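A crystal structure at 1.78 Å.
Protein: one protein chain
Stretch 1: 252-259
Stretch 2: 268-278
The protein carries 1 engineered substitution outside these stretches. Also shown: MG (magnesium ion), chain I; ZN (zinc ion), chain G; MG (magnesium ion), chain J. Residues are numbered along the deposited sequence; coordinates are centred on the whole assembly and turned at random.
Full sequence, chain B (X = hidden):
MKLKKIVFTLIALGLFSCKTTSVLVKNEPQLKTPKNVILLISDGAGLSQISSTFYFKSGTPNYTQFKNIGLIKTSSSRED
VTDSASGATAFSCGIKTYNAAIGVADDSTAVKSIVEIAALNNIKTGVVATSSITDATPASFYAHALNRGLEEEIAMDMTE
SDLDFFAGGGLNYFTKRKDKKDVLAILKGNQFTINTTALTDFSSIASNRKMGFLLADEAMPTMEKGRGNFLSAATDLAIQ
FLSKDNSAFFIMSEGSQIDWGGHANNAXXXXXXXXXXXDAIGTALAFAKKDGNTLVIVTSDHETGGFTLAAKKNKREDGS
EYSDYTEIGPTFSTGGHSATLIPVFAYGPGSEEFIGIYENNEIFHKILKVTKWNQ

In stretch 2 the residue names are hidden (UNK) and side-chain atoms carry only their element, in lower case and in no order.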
# COMPACT_ATOMS: atom_id res chain seq x y z
N MET B 252 -1.80 -19.21 -12.77
CA MET B 252 -1.79 -18.65 -11.42
C MET B 252 -0.69 -19.37 -10.65
O MET B 252 -0.72 -20.60 -10.55
CB MET B 252 -3.14 -18.85 -10.72
CG MET B 252 -3.27 -18.09 -9.39
SD MET B 252 -2.35 -18.78 -7.99
CE MET B 252 -3.25 -20.32 -7.74
N SER B 253 0.28 -18.62 -10.15
CA SER B 253 1.33 -19.15 -9.28
C SER B 253 1.24 -18.50 -7.90
O SER B 253 1.13 -17.27 -7.79
CB SER B 253 2.72 -18.89 -9.86
OG SER B 253 2.85 -19.50 -11.13
N GLU B 254 1.33 -19.30 -6.85
CA GLU B 254 1.14 -18.78 -5.51
C GLU B 254 2.37 -18.95 -4.63
O GLU B 254 2.91 -20.05 -4.53
CB GLU B 254 -0.05 -19.46 -4.82
CG GLU B 254 -0.31 -18.90 -3.44
CD GLU B 254 -1.15 -19.80 -2.57
OE1 GLU B 254 -1.24 -21.01 -2.86
OE2 GLU B 254 -1.70 -19.30 -1.58
N GLY B 255 2.81 -17.86 -4.02
CA GLY B 255 3.74 -17.93 -2.90
C GLY B 255 2.91 -18.22 -1.66
O GLY B 255 2.52 -17.31 -0.93
N SER B 256 2.65 -19.50 -1.43
CA SER B 256 1.63 -19.94 -0.48
C SER B 256 2.00 -19.72 0.99
O SER B 256 1.11 -19.51 1.84
CB SER B 256 1.33 -21.43 -0.68
OG SER B 256 1.09 -21.73 -2.05
N GLN B 257 3.29 -19.78 1.31
CA GLN B 257 3.69 -19.91 2.70
C GLN B 257 4.03 -18.60 3.40
O GLN B 257 4.38 -18.59 4.58
CB GLN B 257 4.83 -20.93 2.85
CG GLN B 257 4.46 -22.31 2.34
CD GLN B 257 5.45 -23.37 2.72
OE1 GLN B 257 6.14 -23.27 3.74
NE2 GLN B 257 5.55 -24.41 1.90
N ILE B 258 3.93 -17.49 2.67
CA ILE B 258 4.08 -16.19 3.29
C ILE B 258 3.06 -16.07 4.42
O ILE B 258 3.35 -15.56 5.50
CB ILE B 258 3.89 -15.06 2.27
CG1 ILE B 258 4.95 -15.17 1.16
CG2 ILE B 258 3.97 -13.70 2.97
CD1 ILE B 258 4.57 -14.46 -0.15
N ASP B 259 1.85 -16.56 4.15
CA ASP B 259 0.76 -16.55 5.12
C ASP B 259 1.14 -17.31 6.40
O ASP B 259 0.85 -16.88 7.52
CB ASP B 259 -0.48 -17.18 4.47
CG ASP B 259 -1.68 -17.22 5.39
OD1 ASP B 259 -2.09 -16.17 5.91
OD2 ASP B 259 -2.24 -18.32 5.58
N UNK B 268 11.69 -14.52 10.05
CA UNK B 268 12.61 -15.07 9.06
C UNK B 268 11.88 -15.99 8.08
O UNK B 268 12.20 -16.03 6.90
o UNK B 268 13.40 -16.99 10.35
c UNK B 268 13.80 -15.80 9.70
N UNK B 269 10.88 -16.71 8.58
CA UNK B 269 10.05 -17.57 7.74
C UNK B 269 9.32 -16.70 6.72
O UNK B 269 9.41 -16.94 5.50
c UNK B 269 6.30 -20.89 8.07
c UNK B 269 8.19 -19.37 7.96
c UNK B 269 8.44 -19.83 6.68
c UNK B 269 7.63 -20.80 6.08
c UNK B 269 6.56 -21.32 6.79
c UNK B 269 7.11 -19.92 8.66
o UNK B 269 5.75 -22.28 6.23
c UNK B 269 9.07 -18.33 8.63
N UNK B 270 8.62 -15.69 7.22
CA UNK B 270 7.87 -14.77 6.36
C UNK B 270 8.79 -14.14 5.32
O UNK B 270 8.49 -14.15 4.12
c UNK B 270 6.97 -11.61 5.78
c UNK B 270 7.24 -13.67 7.22
c UNK B 270 5.31 -12.14 7.61
c UNK B 270 6.24 -12.72 6.55
N UNK B 271 9.92 -13.61 5.78
CA UNK B 271 10.84 -12.91 4.90
C UNK B 271 11.43 -13.80 3.80
O UNK B 271 11.48 -13.41 2.63
c UNK B 271 11.41 -11.05 6.48
c UNK B 271 13.08 -11.78 4.78
c UNK B 271 11.97 -12.24 5.70
c UNK B 271 12.38 -10.45 7.47
N UNK B 272 11.87 -15.00 4.17
CA UNK B 272 12.45 -15.90 3.18
C UNK B 272 11.40 -16.32 2.15
O UNK B 272 11.71 -16.49 0.96
c UNK B 272 13.11 -17.13 3.83
o UNK B 272 12.20 -17.85 4.64
N UNK B 273 10.16 -16.48 2.59
CA UNK B 273 9.11 -16.91 1.66
C UNK B 273 8.76 -15.79 0.67
O UNK B 273 8.56 -16.05 -0.52
c UNK B 273 8.08 -18.65 3.28
c UNK B 273 7.86 -17.39 2.40
o UNK B 273 9.37 -20.65 2.98
o UNK B 273 7.98 -20.11 1.38
c UNK B 273 8.51 -19.89 2.49
N UNK B 274 8.68 -14.55 1.14
CA UNK B 274 8.31 -13.48 0.22
C UNK B 274 9.49 -13.11 -0.68
O UNK B 274 9.29 -12.68 -1.82
c UNK B 274 8.74 -11.51 1.72
c UNK B 274 7.08 -11.32 -0.15
c UNK B 274 7.70 -12.25 0.91
c UNK B 274 6.26 -10.19 0.43
N UNK B 275 10.71 -13.28 -0.19
CA UNK B 275 11.89 -13.12 -1.04
C UNK B 275 11.85 -14.10 -2.22
O UNK B 275 12.19 -13.73 -3.35
n UNK B 275 14.63 -12.11 1.32
c UNK B 275 13.58 -12.02 0.51
c UNK B 275 13.18 -13.29 -0.24
o UNK B 275 12.96 -10.97 0.35
N UNK B 276 11.45 -15.34 -1.95
CA UNK B 276 11.29 -16.35 -2.99
C UNK B 276 10.19 -15.94 -3.98
O UNK B 276 10.36 -16.07 -5.20
c UNK B 276 10.69 -18.78 -3.41
c UNK B 276 10.95 -17.71 -2.37
o UNK B 276 11.61 -19.07 -4.21
o UNK B 276 9.57 -19.34 -3.42
N UNK B 277 9.08 -15.44 -3.46
CA UNK B 277 7.98 -14.95 -4.29
C UNK B 277 8.45 -13.84 -5.23
O UNK B 277 8.11 -13.83 -6.42
c UNK B 277 6.82 -14.45 -3.41
c UNK B 277 5.39 -12.60 -4.33
c UNK B 277 3.65 -14.42 -5.52
c UNK B 277 4.29 -12.13 -5.05
c UNK B 277 5.63 -13.96 -4.19
c UNK B 277 3.42 -13.05 -5.65
c UNK B 277 4.75 -14.87 -4.79
N UNK B 278 9.24 -12.91 -4.71
CA UNK B 278 9.79 -11.85 -5.55
C UNK B 278 10.67 -12.40 -6.68
O UNK B 278 10.70 -11.85 -7.78
c UNK B 278 11.05 -9.65 -5.59
o UNK B 278 10.21 -8.79 -5.96
o UNK B 278 12.25 -9.59 -5.92
c UNK B 278 10.58 -10.81 -4.74
MG MG I . -2.99 -19.79 0.00
ZN ZN G . -4.05 -17.60 6.76
MG MG J . 12.52 -17.51 12.61
O HOH W 1 -2.91 -21.92 -0.83
O HOH W 2 -1.42 -20.08 1.51
O HOH W 3 5.80 -19.72 -0.28
O HOH W 4 -4.97 -20.01 6.93
O HOH W 5 -4.49 -20.65 1.52
O HOH W 6 12.51 -19.76 11.69

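Position 268 carries one carbon and then one oxygen, out of reach of stretch 1. This is Ser 268, and its OG binds a magnesium ion (chain J) at 2.5 Å.

Position 269 has one carbon, then a ring of six carbons bearing one oxygen. Its CA-to-CB bond points sideways, but the extended side chain brings the ring's oxygen to 2.7 Å from Gln 257 OE1, and Gln 257 O lies over one ring face. This is Tyr 269, whose OH donates a hydrogen bond to Gln 257 OE1.

At position 270, four carbons fork at the second. The forking carbon is 4.2 Å from Ile 258 O and 4.4 Å from Ile 258 CG2. This is Leu 270, and that carbon is CG.

Position 271 also has four carbons, but they fork at the first and one arm is two carbons long. It points away and touches nothing on stretch 1: Ile 271.

Position 272, one carbon and one oxygen, out of reach, is Ser 272.

Position 273 shows three carbons, the third carrying two oxygens, and points toward stretch 1. One of these oxygens approaches Gln 257 CB at 3.6 Å. This is Glu 273, and that oxygen, OE1, accepts a hydrogen bond from water 3 (2.8 Å from the water O to OE1). The same water accepts from the backbone, 3.0 Å from Gln 257 N, and so bridges the two stretches.

Position 274 repeats the four-carbon pattern forked at the first, with CB 4.0 Å from Ile 258 CD1, giving Ile 274.

Position 275 has two carbons, the second bearing one oxygen and one nitrogen, and points away: Asn 275.

Position 276, with two carbons and two oxygens on the second, makes no contact: Asp 276.

Position 277 has one carbon followed by an unsubstituted six-carbon ring. A ring carbon is 3.6 Å from Gly 255 N, and CB is 4.0 Å from Ile 258 CD1. This is Phe 277. An ideal CB on Gly 255 would fall 2.7 Å from Phe 277 CD1, a clash, so the bare glycine leaves room for the ring.

Position 278, again two carbons with two oxygens on the second, out of reach, is Asp 278.

The contact therefore uses one side of a continuous helix. Ile 258 is its knob, seated among Leu 270, Glu 273, Ile 274 and Phe 277. The tyrosine hydrogen bond and the water bridge add polar links at Gln 257, while Phe 277 packs against the strand at Gly 255.

Stretch 2 (268-278) SYLISEINDFD
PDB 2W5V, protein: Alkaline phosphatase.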